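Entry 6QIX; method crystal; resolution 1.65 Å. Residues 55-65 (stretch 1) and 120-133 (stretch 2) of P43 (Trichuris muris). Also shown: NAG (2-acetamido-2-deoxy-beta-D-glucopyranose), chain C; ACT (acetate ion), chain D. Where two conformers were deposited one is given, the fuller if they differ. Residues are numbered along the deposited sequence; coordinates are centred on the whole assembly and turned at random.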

# COMPACT_ATOMS: atom_id res chain seq x y z
N HIS A 55 -19.84 0.94 5.35
CA HIS A 55 -20.32 -0.13 4.50
C HIS A 55 -19.25 -1.15 4.13
O HIS A 55 -19.60 -2.28 3.77
CB HIS A 55 -20.92 0.45 3.22
CG HIS A 55 -22.20 1.20 3.44
ND1 HIS A 55 -23.31 0.63 4.04
CD2 HIS A 55 -22.55 2.47 3.14
CE1 HIS A 55 -24.28 1.52 4.09
NE2 HIS A 55 -23.85 2.64 3.56
N ARG A 56 -17.98 -0.79 4.19
CA ARG A 56 -16.92 -1.74 3.88
C ARG A 56 -16.71 -2.69 5.04
O ARG A 56 -16.85 -2.32 6.21
CB ARG A 56 -15.61 -1.01 3.58
CG ARG A 56 -15.71 -0.01 2.45
CD ARG A 56 -14.42 0.81 2.27
NE ARG A 56 -14.67 1.92 1.35
CZ ARG A 56 -14.82 1.78 0.04
NH1 ARG A 56 -14.69 0.58 -0.51
NH2 ARG A 56 -15.07 2.83 -0.73
N ASN A 57 -16.33 -3.93 4.71
CA ASN A 57 -15.87 -4.89 5.71
C ASN A 57 -14.37 -5.08 5.52
O ASN A 57 -13.94 -5.77 4.60
CB ASN A 57 -16.61 -6.22 5.60
CG ASN A 57 -16.02 -7.29 6.50
OD1 ASN A 57 -15.15 -7.00 7.32
ND2 ASN A 57 -16.49 -8.54 6.34
N LEU A 58 -13.56 -4.47 6.40
CA LEU A 58 -12.11 -4.58 6.29
C LEU A 58 -11.53 -5.68 7.16
O LEU A 58 -10.32 -5.88 7.17
CB LEU A 58 -11.43 -3.26 6.67
CG LEU A 58 -11.85 -2.00 5.93
CD1 LEU A 58 -11.01 -0.78 6.39
CD2 LEU A 58 -11.71 -2.21 4.42
N THR A 59 -12.37 -6.40 7.90
CA THR A 59 -11.86 -7.48 8.73
C THR A 59 -11.10 -8.48 7.88
O THR A 59 -11.59 -8.92 6.85
CB THR A 59 -13.00 -8.16 9.47
OG1 THR A 59 -13.72 -7.18 10.23
CG2 THR A 59 -12.46 -9.23 10.41
N GLY A 60 -9.90 -8.85 8.32
CA GLY A 60 -9.11 -9.83 7.61
C GLY A 60 -8.19 -9.25 6.56
O GLY A 60 -7.32 -9.98 6.05
N VAL A 61 -8.34 -7.97 6.22
CA VAL A 61 -7.52 -7.38 5.18
C VAL A 61 -6.16 -6.97 5.72
O VAL A 61 -5.15 -7.16 5.05
CB VAL A 61 -8.26 -6.17 4.57
CG1 VAL A 61 -7.40 -5.50 3.52
CG2 VAL A 61 -9.59 -6.60 3.99
N MET A 62 -6.10 -6.39 6.91
CA MET A 62 -4.81 -5.98 7.46
C MET A 62 -4.86 -6.10 8.98
O MET A 62 -4.51 -5.17 9.71
CB MET A 62 -4.44 -4.57 7.01
CG MET A 62 -5.58 -3.58 6.96
SD MET A 62 -5.01 -1.87 7.13
CE MET A 62 -3.43 -1.95 6.29
N ASP A 63 -5.29 -7.25 9.47
CA ASP A 63 -5.31 -7.51 10.90
C ASP A 63 -3.96 -8.06 11.34
O ASP A 63 -3.10 -8.43 10.53
CB ASP A 63 -6.44 -8.48 11.24
CG ASP A 63 -7.82 -7.85 11.05
OD1 ASP A 63 -7.91 -6.59 11.12
OD2 ASP A 63 -8.80 -8.59 10.85
N LEU A 64 -3.75 -8.08 12.67
CA LEU A 64 -2.56 -8.68 13.22
C LEU A 64 -2.61 -10.20 13.02
O LEU A 64 -3.70 -10.79 12.91
CB LEU A 64 -2.43 -8.35 14.70
CG LEU A 64 -2.34 -6.88 15.10
CD1 LEU A 64 -2.18 -6.80 16.65
CD2 LEU A 64 -1.17 -6.21 14.39
N PRO A 65 -1.45 -10.85 12.97
CA PRO A 65 -1.45 -12.29 12.71
C PRO A 65 -2.24 -13.04 13.77
O PRO A 65 -2.31 -12.64 14.93
CB PRO A 65 0.04 -12.67 12.73
CG PRO A 65 0.79 -11.45 13.19
CD PRO A 65 -0.09 -10.27 12.95
C1 NAG C . -15.99 -9.65 7.16
C2 NAG C . -17.12 -10.62 7.51
C3 NAG C . -16.59 -11.75 8.39
C4 NAG C . -15.42 -12.45 7.71
C5 NAG C . -14.34 -11.43 7.34
C6 NAG C . -13.19 -12.05 6.55
C7 NAG C . -19.35 -9.60 7.52
C8 NAG C . -20.38 -8.89 8.35
N2 NAG C . -18.22 -9.93 8.16
O3 NAG C . -17.62 -12.70 8.63
O4 NAG C . -14.86 -13.44 8.57
O5 NAG C . -14.90 -10.39 6.53
O6 NAG C . -13.42 -12.04 5.15
O7 NAG C . -19.53 -9.85 6.33
C ACT D . -15.55 5.03 2.37
O ACT D . -15.91 3.96 2.89
OXT ACT D . -15.13 5.24 1.21
CH3 ACT D . -15.60 6.25 3.33
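Stretch 2 120-133: GYAFINEKLKQCFT

A segment without regular secondary structure can still pack closely on a helical one if its side chains supply the contact, and residues 55-65 of P43 illustrate the point. Stretch 2 passes through a type I turn from Phe123 to Glu126, a short helix that includes residues 126-129, and a 3-10 segment at 130-131. It runs antiparallel in register: Arg56, near the start of stretch 1, meets Phe132 near the end of stretch 2, and Leu64 meets Tyr121 near its beginning. No hydrogen bond joins the two; most of the side-chain contacts across the 477 Å² they bury are apolar.

Arg56 opens the series, one face of its guanidinium lying over Phe132, with NH2 4.1 Å from CZ at the edge of that ring, while its NE binds an acetate O at 2.8 Å. Leu58 then reaches Leu128, CD2 to CD2, at 4.3 Å. Val61 points toward the helix, its CG1 3.8 Å from Leu128 CD2 and 3.7 Å from Lys127 CE, the aliphatic part of that lysine serving as packing surface. Met62, which has the largest area covered by the other stretch, sets SD 3.8 Å from Leu128 CD1 and CE 3.6 Å from Ile124 CG1. Finally Leu64 places CD2 3.8 Å from CE1 of Tyr121, at the edge of the ring.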

# COMPACT_ATOMS: atom_id res chain seq x y z
N GLY A 120 6.38 -4.44 9.24
CA GLY A 120 5.88 -3.83 8.02
C GLY A 120 4.75 -2.83 8.21
O GLY A 120 4.10 -2.46 7.23
N TYR A 121 4.53 -2.35 9.43
CA TYR A 121 3.36 -1.52 9.70
C TYR A 121 3.34 -0.21 8.93
O TYR A 121 2.27 0.38 8.74
CB TYR A 121 3.29 -1.26 11.19
CG TYR A 121 3.07 -2.55 11.93
CD1 TYR A 121 1.79 -3.05 12.07
CD2 TYR A 121 4.12 -3.30 12.42
CE1 TYR A 121 1.53 -4.20 12.70
CE2 TYR A 121 3.87 -4.51 13.12
CZ TYR A 121 2.57 -4.95 13.25
OH TYR A 121 2.28 -6.12 13.88
N ALA A 122 4.48 0.26 8.45
CA ALA A 122 4.49 1.51 7.70
C ALA A 122 3.98 1.39 6.28
O ALA A 122 3.60 2.42 5.69
CB ALA A 122 5.90 2.10 7.62
N PHE A 123 3.95 0.20 5.70
CA PHE A 123 3.58 0.10 4.29
C PHE A 123 2.45 -0.88 4.02
O PHE A 123 2.03 -1.00 2.85
CB PHE A 123 4.81 -0.24 3.42
CG PHE A 123 5.62 -1.40 3.93
CD1 PHE A 123 5.29 -2.69 3.56
CD2 PHE A 123 6.69 -1.19 4.78
CE1 PHE A 123 5.98 -3.75 4.03
CE2 PHE A 123 7.42 -2.25 5.27
CZ PHE A 123 7.07 -3.54 4.88
N ILE A 124 1.92 -1.57 5.04
CA ILE A 124 0.78 -2.46 4.78
C ILE A 124 -0.42 -1.68 4.22
O ILE A 124 -1.27 -2.25 3.51
CB ILE A 124 0.38 -3.25 6.04
CG1 ILE A 124 0.06 -2.32 7.20
CG2 ILE A 124 1.47 -4.22 6.39
CD1 ILE A 124 -0.15 -3.05 8.50
N ASN A 125 -0.51 -0.39 4.51
CA ASN A 125 -1.68 0.36 4.05
C ASN A 125 -1.75 0.46 2.53
O ASN A 125 -2.82 0.80 2.02
CB ASN A 125 -1.72 1.74 4.70
CG ASN A 125 -0.59 2.67 4.27
OD1 ASN A 125 0.38 2.29 3.60
ND2 ASN A 125 -0.70 3.93 4.71
N GLU A 126 -0.67 0.15 1.82
CA GLU A 126 -0.70 0.21 0.36
C GLU A 126 -1.78 -0.71 -0.21
O GLU A 126 -2.30 -0.47 -1.30
CB GLU A 126 0.67 -0.14 -0.22
CG GLU A 126 1.76 0.88 0.02
CD GLU A 126 1.60 2.22 -0.74
OE1 GLU A 126 0.93 2.27 -1.80
OE2 GLU A 126 2.18 3.24 -0.23
N LYS A 127 -2.09 -1.80 0.50
CA LYS A 127 -3.13 -2.73 0.04
C LYS A 127 -4.46 -2.02 -0.12
O LYS A 127 -5.22 -2.29 -1.08
CB LYS A 127 -3.25 -3.86 1.05
CG LYS A 127 -4.31 -4.91 0.77
CD LYS A 127 -3.99 -6.21 1.53
CE LYS A 127 -5.06 -7.30 1.37
NZ LYS A 127 -4.47 -8.65 1.05
N LEU A 128 -4.77 -1.11 0.82
CA LEU A 128 -6.01 -0.35 0.78
C LEU A 128 -5.93 0.84 -0.16
O LEU A 128 -6.89 1.13 -0.87
CB LEU A 128 -6.40 0.11 2.17
CG LEU A 128 -6.80 -0.99 3.14
CD1 LEU A 128 -7.23 -0.42 4.47
CD2 LEU A 128 -7.89 -1.84 2.57
N LYS A 129 -4.80 1.53 -0.19
CA LYS A 129 -4.60 2.62 -1.15
C LYS A 129 -4.81 2.11 -2.57
O LYS A 129 -5.36 2.82 -3.43
CB LYS A 129 -3.20 3.23 -0.98
CG LYS A 129 -2.98 3.89 0.36
CD LYS A 129 -1.50 4.16 0.57
CE LYS A 129 -1.08 5.46 -0.04
NZ LYS A 129 0.36 5.81 0.33
N GLN A 130 -4.44 0.87 -2.83
CA GLN A 130 -4.53 0.35 -4.19
C GLN A 130 -5.97 0.12 -4.62
O GLN A 130 -6.21 -0.12 -5.82
CB GLN A 130 -3.67 -0.91 -4.29
CG GLN A 130 -2.18 -0.55 -4.38
CD GLN A 130 -1.25 -1.72 -4.25
OE1 GLN A 130 -1.69 -2.85 -4.23
NE2 GLN A 130 0.02 -1.46 -4.11
N CYS A 131 -6.94 0.23 -3.71
CA CYS A 131 -8.33 0.15 -4.14
C CYS A 131 -8.63 1.26 -5.14
O CYS A 131 -9.54 1.12 -5.98
CB CYS A 131 -9.29 0.29 -2.96
SG CYS A 131 -9.23 -1.10 -1.78
N PHE A 132 -7.91 2.38 -5.05
CA PHE A 132 -8.21 3.54 -5.89
C PHE A 132 -7.16 3.75 -6.96
O PHE A 132 -6.92 4.88 -7.39
CB PHE A 132 -8.42 4.76 -4.99
CG PHE A 132 -9.43 4.49 -3.89
CD1 PHE A 132 -10.78 4.34 -4.20
CD2 PHE A 132 -9.03 4.29 -2.58
CE1 PHE A 132 -11.70 4.05 -3.24
CE2 PHE A 132 -9.96 4.02 -1.60
CZ PHE A 132 -11.30 3.90 -1.94
N THR A 133 -6.53 2.66 -7.42
CA THR A 133 -5.56 2.67 -8.50
C THR A 133 -6.10 1.97 -9.75
O THR A 133 -5.33 1.58 -10.62
CB THR A 133 -4.23 2.01 -8.08
OG1 THR A 133 -4.47 0.66 -7.67
CG2 THR A 133 -3.55 2.75 -6.95